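Local coordinates for periplasmic oligopeptide-binding protein (Burkholderia pseudomallei, PDB 3ZS6) that probably binds oligopeptides in the periplasm and delivers them to an ABC transporter for uptake, at residues 219-223 with 235-239. Residues are numbered along the deposited sequence; the frame is centred on the assembly and turned at random.
Sequences DETAL and YSIPA
The backbone O of D219 accepts a hydrogen bond from the N of L223, one helical turn on, at 2.9 Å, and a water standing 2.9 Å from that O is a likely second donor. In this periplasmic binding protein fold of the solute-binding family 5, the contact sets the first turn of helix 219-227 against the irregular connection leading to helix 242-249. The same water lies 3.3 Å from the O of S236, but it has more acceptors near it than protons to give, so at most it links the two backbones loosely. A second water accepts from the N of S236 at 2.9 Å and probably donates to OD1 of D219 at 3.0 Å. Aspartate fits here through that shared water: its chi1 of -65° sets CG beside the backbone N, and OD1 comes to the edge of the Y235 ring, near its plane, a ring that also meets W26 edge-to-face. Apolar packing is carried by P238, whose CA lies 3.8 Å from CB of D219. CG of P238 stands 3.9 Å from both O of D219 and CD2 of L223, consistent with a compact ring suiting this close approach, and I245 of the following helix also touches the proline. L223, with CG anti to the backbone N (chi1 179°), crosses P238 at about a right angle, while OE2 of E220 comes up to that same CG.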
loop_
_atom_site.group_PDB
_atom_site.type_symbol
_atom_site.label_atom_id
_atom_site.label_comp_id
_atom_site.label_asym_id
_atom_site.label_seq_id
_atom_site.Cartn_x
_atom_site.Cartn_y
_atom_site.Cartn_z
ATOM N N ASP A 219 15.263 -6.716 -10.024
ATOM C CA ASP A 219 15.933 -5.452 -9.712
ATOM C C ASP A 219 17.283 -5.302 -10.423
ATOM O O ASP A 219 17.698 -4.192 -10.758
ATOM C CB ASP A 219 16.094 -5.286 -8.200
ATOM C CG ASP A 219 14.755 -5.155 -7.481
ATOM O OD1 ASP A 219 13.961 -4.268 -7.857
ATOM O OD2 ASP A 219 14.493 -5.945 -6.545
ATOM N N GLU A 220 17.965 -6.419 -10.655
ATOM C CA GLU A 220 19.242 -6.381 -11.361
ATOM C C GLU A 220 19.074 -5.949 -12.811
ATOM O O GLU A 220 19.855 -5.144 -13.321
ATOM C CB GLU A 220 19.965 -7.728 -11.281
ATOM C CG GLU A 220 21.005 -7.800 -10.168
ATOM C CD GLU A 220 22.215 -6.910 -10.430
ATOM O OE1 GLU A 220 22.363 -6.414 -11.569
ATOM O OE2 GLU A 220 23.018 -6.709 -9.492
ATOM N N THR A 221 18.056 -6.489 -13.470
ATOM C CA THR A 221 17.723 -6.097 -14.831
ATOM C C THR A 221 17.341 -4.615 -14.865
ATOM O O THR A 221 17.732 -3.881 -15.776
ATOM C CB THR A 221 16.545 -6.932 -15.378
ATOM O OG1 THR A 221 16.963 -8.292 -15.560
ATOM C CG2 THR A 221 16.049 -6.368 -16.703
ATOM N N ALA A 222 16.581 -4.180 -13.861
ATOM C CA ALA A 222 16.223 -2.765 -13.729
ATOM C C ALA A 222 17.475 -1.897 -13.629
ATOM O O ALA A 222 17.552 -0.823 -14.233
ATOM C CB ALA A 222 15.333 -2.546 -12.506
ATOM N N LEU A 223 18.452 -2.377 -12.864
ATOM C CA LEU A 223 19.711 -1.652 -12.666
ATOM C C LEU A 223 20.477 -1.511 -13.979
ATOM O O LEU A 223 20.990 -0.438 -14.299
ATOM C CB LEU A 223 20.571 -2.365 -11.614
ATOM C CG LEU A 223 21.942 -1.776 -11.266
ATOM C CD1 LEU A 223 21.803 -0.335 -10.813
ATOM C CD2 LEU A 223 22.632 -2.615 -10.191
ATOM N N TYR A 235 12.391 1.337 -9.184
ATOM C CA TYR A 235 11.514 1.032 -8.066
ATOM C C TYR A 235 12.309 0.981 -6.758
ATOM O O TYR A 235 11.946 1.618 -5.763
ATOM C CB TYR A 235 10.804 -0.296 -8.310
ATOM C CG TYR A 235 10.087 -0.824 -7.091
ATOM C CD1 TYR A 235 8.994 -0.148 -6.560
ATOM C CD2 TYR A 235 10.502 -2.002 -6.474
ATOM C CE1 TYR A 235 8.331 -0.625 -5.440
ATOM C CE2 TYR A 235 9.840 -2.496 -5.359
ATOM C CZ TYR A 235 8.758 -1.804 -4.849
ATOM O OH TYR A 235 8.108 -2.288 -3.739
ATOM N N SER A 236 13.412 0.241 -6.772
ATOM C CA SER A 236 14.265 0.087 -5.599
ATOM C C SER A 236 15.718 -0.117 -6.032
ATOM O O SER A 236 16.140 0.385 -7.067
ATOM C CB SER A 236 13.781 -1.103 -4.764
ATOM O OG SER A 236 14.606 -1.322 -3.636
ATOM N N ILE A 237 16.481 -0.858 -5.237
ATOM C CA ILE A 237 17.802 -1.322 -5.662
ATOM C C ILE A 237 17.934 -2.811 -5.326
ATOM O O ILE A 237 17.233 -3.303 -4.448
ATOM C CB ILE A 237 18.937 -0.553 -4.962
ATOM C CG1 ILE A 237 18.688 -0.480 -3.455
ATOM C CG2 ILE A 237 19.076 0.859 -5.545
ATOM C CD1 ILE A 237 19.918 -0.080 -2.669
ATOM N N PRO A 238 18.833 -3.530 -6.017
ATOM C CA PRO A 238 18.998 -4.962 -5.718
ATOM C C PRO A 238 19.454 -5.203 -4.284
ATOM O O PRO A 238 20.260 -4.442 -3.753
ATOM C CB PRO A 238 20.102 -5.410 -6.686
ATOM C CG PRO A 238 20.141 -4.357 -7.762
ATOM C CD PRO A 238 19.730 -3.074 -7.092
ATOM N N ALA A 239 18.952 -6.266 -3.670
ATOM C CA ALA A 239 19.411 -6.669 -2.345
ATOM C C ALA A 239 20.919 -6.898 -2.348
ATOM O O ALA A 239 21.465 -7.438 -3.311
ATOM C CB ALA A 239 18.683 -7.929 -1.892
HETATM O O HOH W 1 14.401 -1.540 -8.891
HETATM O O HOH W 2 17.351 -1.760 -9.216
#